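Local coordinates for protein oxidoreductase, zinc-binding dehydrogenase family (Myxococcus xanthus, PDB 5K1S) that is a zinc-containing medium-chain reductase that takes part in an alternative de novo route to isovaleryl coenzyme A, at residues Asp254-Ile259 against Lys270-Gly275; Ala219-Leu224 against Asp230-Ser235; Ile62-Asn67 against Arg345-Glu350. All coordinates share one frame; numbering follows the deposited sequence.

How the interactions relate
Interactions 1 and 2 both belong to the six-stranded parallel sheet of the nucleotide-binding-type domain: interaction 2 packs a helix against its edge strand 231-234, and interaction 1 lies over strand 253-258. Their centres are 18 Å apart and their nearest atoms about 7 Å apart, with no touch between them. Along the chain they follow one another, and both are enclosed in the long loop closed by interaction 3, which brings residues 62-67 and 345-350 together in the other domain, 31 Å from interaction 1 and 27 Å from interaction 2 between centres. In interaction 3 the Arg64 side chain is about 13 Å from a zinc ion.

Interaction 1: residues Asp254-Ile259 against Lys270-Gly275; sequences DVAVEI and KSMAPG
This is a small buried apolar contact in which the side chain of Met272 lies against strand 253-258 of the central parallel sheet, at Ala256 and the backbone just before it. The thioether does the touching: Met272 SD sits 3.5 Å from Ala256 CB, whose methyl points toward the partner segment. Beyond the sulfur the methyl slants toward the Asp254 end of the strand, bringing Met272 CE to 3.8 Å from Ala256 N and to 3.8 Å from Asp254 O, and close to the Val255 carbonyl carbon as well. Bends at both chi2 (-56°) and chi3 (-65°) fold the methionine over the strand instead of letting it reach straight outward. No hydrogen bond joins the two segments. The polar end of Asp254 is turned elsewhere, with OD1 bonded to Thr186 OG1, and Met272 also packs on Val278 and Leu301. Two residues beyond Met272, Pro274 packs on Leu122 of the second subunit. Strand 253-258 is followed by helix 262-270 and then, past Met272, by the neighbouring parallel strand 276-280, so the methionine packs inside a beta-alpha-beta crossover, between the end of its helix and its first strand, in the Rossmann-like domain of medium-chain reductases.

Interaction 2: residues Ala219-Leu224 against Asp230-Ser235; sequences AKVQAL and DEVIVS
Val221 lays its two methyls over Val232, and this pair of branched side chains makes most of the contact. Val221 CG1 is the central atom: it lies 3.7 Å from Val232 CB and 3.8 Å from Val232 CG2, so that it meets the branch point and not merely one prong. The other methyl, Val221 CG2, is 3.8 Å from Val232 CG1 and reaches on to Val234 CG2 at a looser 4.3 Å. The two valines run past each other in opposite directions, side by side. Both hold CG1 anti to the backbone N (chi1 -175° in Val221 and in Val232), which leaves CG2 beside the N and lets both methyls of each valine share in the overlap.

Three residues further along the helix Leu224 adds a second, lighter touch. Its CD1 comes to 4.1 Å from Val232 CG1, crossing the valine at about a right angle, and Val232 thus packs against two residues about one turn apart on the helix. No hydrogen bond spans the two segments, and the association is purely apolar. The acidic pair Asp230 and Glu231 is engaged with another partner: Asp230 OD2 and Glu231 OE2 both form salt bridges with Arg210.

Helix 221-226 is the connection of the beta-alpha-beta unit that runs from strand 210-215 to strand 231-234, and Leu224 rests on Ala213 and Thr215 of the first strand while also touching the second. Strand 231-234 is the outermost strand at its end of the sheet within the chain. Its Ile233 faces the other way, onto Phe240, Val244 and Arg247 of helix 240-247, which places the strand between two helices.

Interaction 3: residues Ile62-Asn67 against Arg345-Glu350; sequences INRRGN and RLENRE
A salt-bridge network of Arg64, Arg65 and Glu347 ties the C-terminal end of helix 58-64 to that of helix 339-347, joining segments 278 residues apart along the chain that meet in the zinc-carrying catalytic domain of the medium-chain reductase fold. Both arginines address the same oxygen, Glu347 OE2. Arg64 presents the edge of its guanidinium through NH2, with the guanidinium and carboxylate planes 78° apart; the modelled separation is so short that its exact value is doubtful at this resolution. Arg64 gets there by a bend at chi3 (53°); its NE is hydrogen-bonded to His343 ND1 on helix 339-347. Arg65 takes a different path: its chain is extended from CG to NE, and its NH2 lies 2.9 Å from Glu347 OE2, donating through a bent bond from above the carboxylate plane, 60° out of it, with the oxygen tilted from the guanidinium plane. Helix 58-64 closes with a Schellman motif at Gly66, right after the two arginines. Glu347, with its chain stretched beyond CG, comes at both arginines from the opposite direction. With two cations focused on one carboxylate oxygen, the glutamate is probably held in its charged form, and the shared carboxylate would partly offset the charge of the two arginines.

Interaction 1: residues Asp254-Ile259 against Lys270-Gly275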
loop_
_atom_site.group_PDB
_atom_site.type_symbol
_atom_site.label_atom_id
_atom_site.label_comp_id
_atom_site.label_asym_id
_atom_site.label_seq_id
_atom_site.Cartn_x
_atom_site.Cartn_y
_atom_site.Cartn_z
ATOM N N ASP A 254 1.983 -10.823 -10.285
ATOM C CA ASP A 254 0.724 -10.340 -9.732
ATOM C C ASP A 254 0.925 -9.701 -8.363
ATOM O O ASP A 254 0.320 -8.667 -8.062
ATOM C CB ASP A 254 -0.281 -11.489 -9.637
ATOM C CG ASP A 254 -0.582 -12.114 -10.984
ATOM O OD1 ASP A 254 0.134 -13.060 -11.374
ATOM O OD2 ASP A 254 -1.534 -11.660 -11.652
ATOM N N VAL A 255 1.769 -10.303 -7.527
ATOM C CA VAL A 255 2.028 -9.812 -6.180
ATOM C C VAL A 255 3.508 -9.996 -5.876
ATOM O O VAL A 255 4.165 -10.891 -6.415
ATOM C CB VAL A 255 1.152 -10.539 -5.131
ATOM C CG1 VAL A 255 1.361 -12.042 -5.208
ATOM C CG2 VAL A 255 1.438 -10.029 -3.722
ATOM N N ALA A 256 4.033 -9.134 -5.006
ATOM C CA ALA A 256 5.429 -9.192 -4.597
ATOM C C ALA A 256 5.516 -9.089 -3.082
ATOM O O ALA A 256 4.853 -8.244 -2.472
ATOM C CB ALA A 256 6.247 -8.074 -5.249
ATOM N N VAL A 257 6.332 -9.949 -2.483
ATOM C CA VAL A 257 6.588 -9.937 -1.047
ATOM C C VAL A 257 7.943 -9.264 -0.853
ATOM O O VAL A 257 8.993 -9.879 -1.063
ATOM C CB VAL A 257 6.563 -11.348 -0.456
ATOM C CG1 VAL A 257 6.842 -11.308 1.039
ATOM C CG2 VAL A 257 5.223 -12.013 -0.734
ATOM N N GLU A 258 7.923 -7.995 -0.449
ATOM C CA GLU A 258 9.143 -7.198 -0.325
ATOM C C GLU A 258 9.665 -7.322 1.101
ATOM O O GLU A 258 9.242 -6.588 1.997
ATOM C CB GLU A 258 8.874 -5.745 -0.699
ATOM C CG GLU A 258 10.092 -4.839 -0.582
ATOM C CD GLU A 258 11.242 -5.279 -1.472
ATOM O OE1 GLU A 258 11.297 -4.840 -2.641
ATOM O OE2 GLU A 258 12.090 -6.068 -1.004
ATOM N N ILE A 259 10.594 -8.252 1.308
ATOM C CA ILE A 259 11.218 -8.436 2.616
ATOM C C ILE A 259 12.453 -7.559 2.765
ATOM O O ILE A 259 12.682 -6.974 3.826
ATOM C CB ILE A 259 11.563 -9.924 2.827
ATOM C CG1 ILE A 259 10.294 -10.779 2.789
ATOM C CG2 ILE A 259 12.303 -10.119 4.152
ATOM C CD1 ILE A 259 10.557 -12.273 2.770
ATOM N N LYS A 270 9.246 -2.104 -10.929
ATOM C CA LYS A 270 9.378 -2.342 -12.362
ATOM C C LYS A 270 9.037 -3.776 -12.738
ATOM O O LYS A 270 8.703 -4.041 -13.897
ATOM C CB LYS A 270 10.800 -2.011 -12.814
ATOM C CG LYS A 270 11.202 -0.567 -12.567
ATOM C CD LYS A 270 12.694 -0.366 -12.753
ATOM C CE LYS A 270 13.104 1.058 -12.425
ATOM N NZ LYS A 270 14.579 1.239 -12.478
ATOM N N SER A 271 9.109 -4.702 -11.785
ATOM C CA SER A 271 8.815 -6.105 -12.028
ATOM C C SER A 271 7.335 -6.437 -11.878
ATOM O O SER A 271 6.951 -7.590 -12.104
ATOM C CB SER A 271 9.638 -6.975 -11.073
ATOM O OG SER A 271 9.467 -8.350 -11.357
ATOM N N MET A 272 6.499 -5.467 -11.515
ATOM C CA MET A 272 5.088 -5.719 -11.252
ATOM C C MET A 272 4.267 -5.612 -12.529
ATOM O O MET A 272 4.480 -4.713 -13.347
ATOM C CB MET A 272 4.543 -4.731 -10.218
ATOM C CG MET A 272 5.268 -4.750 -8.886
ATOM S SD MET A 272 5.309 -6.386 -8.135
ATOM C CE MET A 272 3.568 -6.668 -7.818
ATOM N N ALA A 273 3.320 -6.530 -12.683
ATOM C CA ALA A 273 2.364 -6.465 -13.773
ATOM C C ALA A 273 1.292 -5.423 -13.471
ATOM O O ALA A 273 1.120 -5.011 -12.320
ATOM C CB ALA A 273 1.724 -7.831 -13.989
ATOM N N PRO A 274 0.557 -4.973 -14.486
ATOM C CA PRO A 274 -0.499 -3.982 -14.246
ATOM C C PRO A 274 -1.468 -4.443 -13.167
ATOM O O PRO A 274 -1.927 -5.587 -13.164
ATOM C CB PRO A 274 -1.182 -3.860 -15.611
ATOM C CG PRO A 274 -0.129 -4.239 -16.592
ATOM C CD PRO A 274 0.696 -5.296 -15.917
ATOM N N GLY A 275 -1.778 -3.538 -12.242
ATOM C CA GLY A 275 -2.662 -3.863 -11.142
ATOM C C GLY A 275 -2.045 -4.722 -10.063
ATOM O O GLY A 275 -2.754 -5.144 -9.146
#

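Interaction 2: residues Ala219-Leu224 against Asp230-Ser235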
loop_
_atom_site.group_PDB
_atom_site.type_symbol
_atom_site.label_atom_id
_atom_site.label_comp_id
_atom_site.label_asym_id
_atom_site.label_seq_id
_atom_site.Cartn_x
_atom_site.Cartn_y
_atom_site.Cartn_z
ATOM N N ALA A 219 24.770 -19.325 -4.207
ATOM C CA ALA A 219 24.531 -20.752 -4.027
ATOM C C ALA A 219 23.482 -21.031 -2.954
ATOM O O ALA A 219 23.556 -22.045 -2.255
ATOM C CB ALA A 219 25.836 -21.471 -3.693
ATOM N N LYS A 220 22.502 -20.139 -2.810
ATOM C CA LYS A 220 21.356 -20.370 -1.939
ATOM C C LYS A 220 20.148 -20.885 -2.714
ATOM O O LYS A 220 19.019 -20.802 -2.221
ATOM C CB LYS A 220 20.995 -19.086 -1.191
ATOM N N VAL A 221 20.371 -21.423 -3.910
ATOM C CA VAL A 221 19.282 -21.812 -4.800
ATOM C C VAL A 221 18.779 -23.216 -4.491
ATOM O O VAL A 221 17.575 -23.478 -4.560
ATOM C CB VAL A 221 19.751 -21.696 -6.265
ATOM C CG1 VAL A 221 18.598 -21.973 -7.222
ATOM C CG2 VAL A 221 20.358 -20.320 -6.528
ATOM N N GLN A 222 19.685 -24.139 -4.155
ATOM C CA GLN A 222 19.280 -25.518 -3.904
ATOM C C GLN A 222 18.219 -25.604 -2.815
ATOM O O GLN A 222 17.396 -26.526 -2.823
ATOM C CB GLN A 222 20.499 -26.359 -3.520
ATOM N N ALA A 223 18.218 -24.658 -1.875
ATOM C CA ALA A 223 17.224 -24.667 -0.807
ATOM C C ALA A 223 15.917 -24.030 -1.263
ATOM O O ALA A 223 14.842 -24.621 -1.102
ATOM C CB ALA A 223 17.771 -23.943 0.424
ATOM N N LEU A 224 15.989 -22.826 -1.834
ATOM C CA LEU A 224 14.778 -22.147 -2.287
ATOM C C LEU A 224 14.009 -23.002 -3.286
ATOM O O LEU A 224 12.776 -23.079 -3.230
ATOM C CB LEU A 224 15.136 -20.793 -2.901
ATOM C CG LEU A 224 15.745 -19.768 -1.941
ATOM C CD1 LEU A 224 16.208 -18.535 -2.698
ATOM C CD2 LEU A 224 14.751 -19.383 -0.854
ATOM N N ASP A 230 9.524 -22.008 -7.863
ATOM C CA ASP A 230 9.564 -22.425 -9.259
ATOM C C ASP A 230 10.719 -21.780 -10.013
ATOM O O ASP A 230 11.288 -22.402 -10.917
ATOM C CB ASP A 230 8.244 -22.086 -9.952
ATOM C CG ASP A 230 8.251 -22.445 -11.427
ATOM O OD1 ASP A 230 8.793 -23.514 -11.778
ATOM O OD2 ASP A 230 7.721 -21.655 -12.236
ATOM N N GLU A 231 11.072 -20.545 -9.666
ATOM C CA GLU A 231 12.169 -19.837 -10.306
ATOM C C GLU A 231 12.988 -19.130 -9.239
ATOM O O GLU A 231 12.454 -18.689 -8.217
ATOM C CB GLU A 231 11.664 -18.818 -11.335
ATOM C CG GLU A 231 10.627 -19.365 -12.309
ATOM C CD GLU A 231 11.203 -20.386 -13.271
ATOM O OE1 GLU A 231 12.443 -20.439 -13.416
ATOM O OE2 GLU A 231 10.414 -21.137 -13.882
ATOM N N VAL A 232 14.292 -19.029 -9.482
ATOM C CA VAL A 232 15.212 -18.358 -8.573
ATOM C C VAL A 232 16.109 -17.438 -9.386
ATOM O O VAL A 232 16.565 -17.803 -10.476
ATOM C CB VAL A 232 16.058 -19.366 -7.767
ATOM C CG1 VAL A 232 16.912 -18.636 -6.738
ATOM C CG2 VAL A 232 15.161 -20.395 -7.090
ATOM N N ILE A 233 16.357 -16.244 -8.856
ATOM C CA ILE A 233 17.193 -15.244 -9.508
ATOM C C ILE A 233 18.242 -14.779 -8.508
ATOM O O ILE A 233 17.919 -14.490 -7.351
ATOM C CB ILE A 233 16.366 -14.047 -10.020
ATOM C CG1 ILE A 233 15.343 -14.518 -11.059
ATOM C CG2 ILE A 233 17.282 -12.975 -10.617
ATOM C CD1 ILE A 233 14.365 -13.442 -11.499
ATOM N N VAL A 234 19.492 -14.710 -8.955
ATOM C CA VAL A 234 20.593 -14.206 -8.146
ATOM C C VAL A 234 20.835 -12.759 -8.547
ATOM O O VAL A 234 21.106 -12.468 -9.718
ATOM C CB VAL A 234 21.861 -15.054 -8.333
ATOM C CG1 VAL A 234 22.980 -14.549 -7.428
ATOM C CG2 VAL A 234 21.566 -16.521 -8.055
ATOM N N SER A 235 20.733 -11.849 -7.580
ATOM C CA SER A 235 20.892 -10.431 -7.867
ATOM C C SER A 235 21.063 -9.672 -6.562
ATOM O O SER A 235 20.410 -9.991 -5.565
ATOM C CB SER A 235 19.683 -9.885 -8.637
ATOM O OG SER A 235 19.740 -8.473 -8.739
#

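Interaction 3: residues Ile62-Asn67 against Arg345-Glu350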
loop_
_atom_site.group_PDB
_atom_site.type_symbol
_atom_site.label_atom_id
_atom_site.label_comp_id
_atom_site.label_asym_id
_atom_site.label_seq_id
_atom_site.Cartn_x
_atom_site.Cartn_y
_atom_site.Cartn_z
ATOM N N ILE A 62 18.550 -5.604 18.904
ATOM C CA ILE A 62 18.218 -4.188 19.016
ATOM C C ILE A 62 17.761 -3.875 20.433
ATOM O O ILE A 62 18.186 -2.886 21.042
ATOM C CB ILE A 62 17.145 -3.806 17.979
ATOM C CG1 ILE A 62 17.596 -4.186 16.563
ATOM C CG2 ILE A 62 16.851 -2.315 18.041
ATOM C CD1 ILE A 62 16.503 -4.081 15.522
ATOM N N ASN A 63 16.897 -4.729 20.983
ATOM C CA ASN A 63 16.423 -4.548 22.350
ATOM C C ASN A 63 17.588 -4.516 23.331
ATOM O O ASN A 63 17.648 -3.652 24.214
ATOM C CB ASN A 63 15.444 -5.673 22.699
ATOM C CG ASN A 63 14.689 -5.423 23.990
ATOM O OD1 ASN A 63 14.663 -4.308 24.508
ATOM N ND2 ASN A 63 14.058 -6.465 24.508
ATOM N N ARG A 64 18.535 -5.444 23.181
ATOM C CA ARG A 64 19.654 -5.522 24.115
ATOM C C ARG A 64 20.484 -4.245 24.115
ATOM O O ARG A 64 21.051 -3.877 25.150
ATOM C CB ARG A 64 20.541 -6.720 23.776
ATOM C CG ARG A 64 21.813 -6.785 24.606
ATOM C CD ARG A 64 22.663 -7.993 24.271
ATOM N NE ARG A 64 22.964 -8.100 22.846
ATOM C CZ ARG A 64 23.773 -7.287 22.180
ATOM N NH1 ARG A 64 24.364 -6.271 22.793
ATOM N NH2 ARG A 64 23.982 -7.480 20.885
ATOM N N ARG A 65 20.577 -3.563 22.974
ATOM C CA ARG A 65 21.390 -2.358 22.863
ATOM C C ARG A 65 20.724 -1.130 23.466
ATOM O O ARG A 65 21.336 -0.057 23.468
ATOM C CB ARG A 65 21.723 -2.080 21.394
ATOM C CG ARG A 65 22.694 -3.072 20.780
ATOM C CD ARG A 65 22.894 -2.813 19.296
ATOM N NE ARG A 65 23.771 -3.809 18.685
ATOM C CZ ARG A 65 23.833 -4.056 17.381
ATOM N NH1 ARG A 65 23.061 -3.390 16.531
ATOM N NH2 ARG A 65 24.664 -4.983 16.923
ATOM N N GLY A 66 19.503 -1.257 23.980
ATOM C CA GLY A 66 18.775 -0.117 24.495
ATOM C C GLY A 66 18.032 0.681 23.447
ATOM O O GLY A 66 17.520 1.762 23.760
ATOM N N ASN A 67 17.948 0.181 22.216
ATOM C CA ASN A 67 17.316 0.904 21.124
ATOM C C ASN A 67 15.817 0.649 21.032
ATOM O O ASN A 67 15.190 1.075 20.058
ATOM C CB ASN A 67 17.999 0.546 19.803
ATOM C CG ASN A 67 19.423 1.072 19.726
ATOM O OD1 ASN A 67 19.724 2.145 20.244
ATOM N ND2 ASN A 67 20.306 0.315 19.089
ATOM N N ARG A 345 26.801 -14.573 17.329
ATOM C CA ARG A 345 26.616 -15.275 16.063
ATOM C C ARG A 345 25.631 -14.531 15.171
ATOM O O ARG A 345 25.893 -14.304 13.984
ATOM C CB ARG A 345 26.123 -16.699 16.316
ATOM C CG ARG A 345 27.154 -17.633 16.922
ATOM C CD ARG A 345 26.586 -19.038 17.081
ATOM N NE ARG A 345 26.130 -19.592 15.807
ATOM C CZ ARG A 345 25.484 -20.747 15.676
ATOM N NH1 ARG A 345 25.206 -21.487 16.743
ATOM N NH2 ARG A 345 25.113 -21.164 14.473
ATOM N N LEU A 346 24.486 -14.141 15.733
ATOM C CA LEU A 346 23.444 -13.513 14.929
ATOM C C LEU A 346 23.883 -12.144 14.423
ATOM O O LEU A 346 23.582 -11.775 13.282
ATOM C CB LEU A 346 22.156 -13.405 15.748
ATOM C CG LEU A 346 20.923 -12.853 15.031
ATOM C CD1 LEU A 346 20.582 -13.679 13.798
ATOM C CD2 LEU A 346 19.741 -12.812 15.987
ATOM N N GLU A 347 24.597 -11.380 15.251
ATOM C CA GLU A 347 25.044 -10.053 14.838
ATOM C C GLU A 347 25.983 -10.137 13.643
ATOM O O GLU A 347 25.807 -9.426 12.646
ATOM C CB GLU A 347 25.735 -9.343 16.002
ATOM C CG GLU A 347 24.795 -8.790 17.053
ATOM C CD GLU A 347 25.538 -8.136 18.199
ATOM O OE1 GLU A 347 26.679 -8.558 18.490
ATOM O OE2 GLU A 347 24.986 -7.193 18.804
ATOM N N ASN A 348 26.993 -11.001 13.727
ATOM C CA ASN A 348 28.040 -11.082 12.718
ATOM C C ASN A 348 27.653 -11.949 11.524
ATOM O O ASN A 348 28.537 -12.366 10.764
ATOM C CB ASN A 348 29.328 -11.604 13.357
ATOM C CG ASN A 348 29.837 -10.694 14.461
ATOM O OD1 ASN A 348 29.836 -11.062 15.636
ATOM N ND2 ASN A 348 30.271 -9.497 14.087
ATOM N N ARG A 349 26.363 -12.231 11.342
ATOM C CA ARG A 349 25.867 -12.972 10.183
ATOM C C ARG A 349 26.560 -14.323 10.022
ATOM O O ARG A 349 26.552 -14.907 8.935
ATOM C CB ARG A 349 26.018 -12.147 8.899
ATOM N N GLU A 350 27.155 -14.842 11.097
ATOM C CA GLU A 350 27.828 -16.132 11.059
ATOM C C GLU A 350 26.865 -17.308 11.205
ATOM O O GLU A 350 27.294 -18.396 11.606
ATOM C CB GLU A 350 28.898 -16.196 12.153
#